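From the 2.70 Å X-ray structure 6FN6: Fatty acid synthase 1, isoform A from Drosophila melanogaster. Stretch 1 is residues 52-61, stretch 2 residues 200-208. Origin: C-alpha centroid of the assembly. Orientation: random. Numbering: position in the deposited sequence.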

# COMPACT_ATOMS: atom_id res chain seq x y z
N GLU A 52 10.15 -21.46 -27.52
CA GLU A 52 11.27 -20.58 -27.81
C GLU A 52 10.83 -19.15 -27.57
O GLU A 52 9.70 -18.78 -27.89
N PHE A 53 11.72 -18.32 -27.02
CA PHE A 53 11.33 -16.99 -26.57
C PHE A 53 10.89 -16.10 -27.73
O PHE A 53 10.03 -15.25 -27.57
N HIS A 54 11.49 -16.30 -28.90
CA HIS A 54 11.12 -15.50 -30.07
C HIS A 54 9.80 -16.00 -30.66
O HIS A 54 9.26 -15.39 -31.58
N LYS A 55 9.30 -17.10 -30.13
CA LYS A 55 8.01 -17.65 -30.54
C LYS A 55 6.96 -17.45 -29.45
O LYS A 55 5.81 -17.85 -29.60
N THR A 56 7.37 -16.80 -28.36
CA THR A 56 6.52 -16.68 -27.17
C THR A 56 6.25 -15.23 -26.79
O THR A 56 7.13 -14.55 -26.27
N PRO A 57 5.02 -14.75 -27.04
CA PRO A 57 4.67 -13.40 -26.59
C PRO A 57 4.43 -13.33 -25.08
O PRO A 57 3.92 -14.29 -24.50
N VAL A 58 4.81 -12.23 -24.45
CA VAL A 58 4.66 -12.09 -23.01
C VAL A 58 4.22 -10.68 -22.63
O VAL A 58 4.32 -9.75 -23.42
N VAL A 59 3.71 -10.54 -21.40
CA VAL A 59 3.35 -9.24 -20.85
C VAL A 59 4.00 -9.07 -19.49
O VAL A 59 3.68 -9.80 -18.55
N MET A 60 4.93 -8.13 -19.39
CA MET A 60 5.59 -7.84 -18.13
C MET A 60 4.90 -6.68 -17.44
O MET A 60 4.45 -5.74 -18.09
N GLU A 61 4.82 -6.74 -16.11
CA GLU A 61 4.14 -5.70 -15.35
C GLU A 61 4.88 -5.36 -14.07
O GLU A 61 5.55 -6.21 -13.48
N VAL A 200 4.57 -4.78 -23.24
CA VAL A 200 3.97 -5.79 -24.10
C VAL A 200 4.93 -6.15 -25.23
O VAL A 200 5.37 -5.29 -25.98
N ILE A 201 5.26 -7.44 -25.33
CA ILE A 201 6.17 -7.92 -26.36
C ILE A 201 5.43 -8.89 -27.27
O ILE A 201 4.89 -9.90 -26.82
N ASN A 202 5.43 -8.58 -28.56
CA ASN A 202 4.72 -9.36 -29.57
C ASN A 202 5.69 -9.80 -30.67
O ASN A 202 5.83 -9.11 -31.68
N PRO A 203 6.37 -10.94 -30.47
CA PRO A 203 7.41 -11.36 -31.42
C PRO A 203 6.88 -11.64 -32.83
O PRO A 203 7.54 -11.27 -33.81
N ALA A 204 5.72 -12.27 -32.93
CA ALA A 204 5.14 -12.61 -34.22
C ALA A 204 4.92 -11.35 -35.05
O ALA A 204 5.28 -11.30 -36.23
N LYS A 205 4.34 -10.34 -34.42
CA LYS A 205 4.07 -9.07 -35.07
C LYS A 205 5.36 -8.36 -35.46
O LYS A 205 5.44 -7.70 -36.49
N HIS A 206 6.38 -8.51 -34.61
CA HIS A 206 7.66 -7.85 -34.81
C HIS A 206 8.33 -8.32 -36.10
O HIS A 206 8.78 -7.50 -36.90
N PHE A 207 8.39 -9.63 -36.30
CA PHE A 207 9.13 -10.20 -37.42
C PHE A 207 8.38 -10.11 -38.74
O PHE A 207 8.99 -10.08 -39.81
N GLU A 208 7.05 -10.06 -38.69
CA GLU A 208 6.27 -9.92 -39.92
C GLU A 208 6.34 -8.47 -40.40
O GLU A 208 6.08 -8.18 -41.57

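The contact between these stretches is a short antiparallel strand pairing that continues, past the strand ends, into largely van der Waals packing of a loop against the first turns of a helix. It illustrates how backbone hydrogen bonds set a register that side chains then fill. Ile 201 N donates to Val 58 O at 3.1 Å, nearly straight, while the return bond from Val 58 N to Ile 201 O is weak at 3.3 Å. Alternation along the strands sorts the side chains. On one face lie Val 58 (m) and Ile 201 (m, t), with Val 58 CG2 4.1 Å from Ile 201 CD1; the extended Met 60 (m, t, t) starts sideways, yet its CE reaches to 3.7 Å from the same Ile 201 CD1. On the other face Val 59 and Val 200, both t, meet side chain to side chain, Val 59 CG2 to Val 200 CG1 at 4.3 Å.

Beyond the strands, Pro 203 points toward the loop: its CD lies 3.6 Å from Pro 57 CB, and its CB 3.1 Å from His 54 O. One turn later Phe 207 (m) also points inward, its CE2 4.2 Å from CB of His 54 (p). No side-chain hydrogen bond crosses the interface. Instead Asn 202 (t), directed away, caps its own helix, OD1 accepting from Lys 205 N at 3.2 Å.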

# COMPACT_ATOMS: atom_id res chain seq x y z
CB GLU A 52 11.74 -20.78 -29.26
CG GLU A 52 12.42 -22.12 -29.51
CD GLU A 52 12.75 -22.34 -30.98
OE1 GLU A 52 11.81 -22.54 -31.78
OE2 GLU A 52 13.95 -22.30 -31.33
CB PHE A 53 12.46 -16.33 -25.78
CG PHE A 53 13.45 -15.58 -26.62
CD1 PHE A 53 14.46 -16.24 -27.29
CD2 PHE A 53 13.38 -14.20 -26.72
CE1 PHE A 53 15.37 -15.55 -28.06
CE2 PHE A 53 14.29 -13.50 -27.49
CZ PHE A 53 15.28 -14.17 -28.16
CB HIS A 54 12.23 -15.53 -31.13
CG HIS A 54 12.58 -16.90 -31.61
ND1 HIS A 54 13.50 -17.70 -30.97
CD2 HIS A 54 12.16 -17.60 -32.69
CE1 HIS A 54 13.61 -18.84 -31.62
NE2 HIS A 54 12.81 -18.81 -32.67
CB LYS A 55 8.14 -19.15 -30.84
CG LYS A 55 8.99 -19.51 -32.05
CD LYS A 55 8.24 -19.35 -33.35
CE LYS A 55 9.09 -19.81 -34.53
NZ LYS A 55 9.40 -21.28 -34.46
CB THR A 56 7.17 -17.39 -25.97
OG1 THR A 56 7.59 -18.71 -26.34
CG2 THR A 56 6.20 -17.48 -24.81
CB PRO A 57 3.38 -13.09 -27.36
CG PRO A 57 2.77 -14.42 -27.61
CD PRO A 57 3.92 -15.38 -27.79
CB VAL A 58 5.96 -12.46 -22.27
CG1 VAL A 58 6.34 -13.91 -22.54
CG2 VAL A 58 7.09 -11.51 -22.66
CB VAL A 59 1.82 -9.08 -20.75
CG1 VAL A 59 1.46 -7.77 -20.05
CG2 VAL A 59 1.19 -9.13 -22.13
CB MET A 60 7.07 -7.52 -18.35
CG MET A 60 7.80 -8.60 -19.12
SD MET A 60 9.58 -8.36 -19.13
CE MET A 60 10.02 -9.35 -20.55
CB GLU A 61 2.71 -6.14 -15.02
CG GLU A 61 1.83 -6.33 -16.24
CD GLU A 61 0.44 -6.83 -15.87
OE1 GLU A 61 -0.42 -5.98 -15.57
OE2 GLU A 61 0.22 -8.06 -15.89
CB VAL A 200 2.62 -5.31 -24.67
CG1 VAL A 200 1.94 -6.43 -25.44
CG2 VAL A 200 1.73 -4.80 -23.56
CB ILE A 201 7.42 -8.57 -25.74
CG1 ILE A 201 8.08 -7.61 -24.75
CG2 ILE A 201 8.40 -8.98 -26.83
CD1 ILE A 201 9.21 -8.22 -23.95
CB ASN A 202 3.58 -8.55 -30.17
CG ASN A 202 2.66 -9.38 -31.03
OD1 ASN A 202 3.03 -10.45 -31.52
ND2 ASN A 202 1.44 -8.88 -31.24
CB PRO A 203 7.95 -12.66 -30.80
CG PRO A 203 7.45 -12.68 -29.40
CD PRO A 203 6.17 -11.92 -29.40
CB ALA A 204 3.83 -13.36 -34.03
CB LYS A 205 3.24 -8.18 -34.14
CG LYS A 205 2.78 -6.86 -34.74
CD LYS A 205 2.72 -5.79 -33.66
CE LYS A 205 1.65 -4.76 -33.93
NZ LYS A 205 1.56 -3.77 -32.82
CB HIS A 206 8.58 -8.12 -33.62
CG HIS A 206 9.75 -7.20 -33.53
ND1 HIS A 206 9.64 -5.90 -33.09
CD2 HIS A 206 11.06 -7.39 -33.83
CE1 HIS A 206 10.83 -5.32 -33.11
NE2 HIS A 206 11.71 -6.21 -33.56
CB PHE A 207 9.50 -11.66 -37.13
CG PHE A 207 10.49 -11.82 -36.01
CD1 PHE A 207 11.79 -11.36 -36.16
CD2 PHE A 207 10.13 -12.42 -34.82
CE1 PHE A 207 12.72 -11.50 -35.14
CE2 PHE A 207 11.05 -12.56 -33.79
CZ PHE A 207 12.34 -12.10 -33.96
CB GLU A 208 4.81 -10.34 -39.70
CG GLU A 208 3.95 -9.34 -38.93
CD GLU A 208 2.51 -9.79 -38.79
OE1 GLU A 208 2.27 -10.85 -38.18
OE2 GLU A 208 1.61 -9.08 -39.30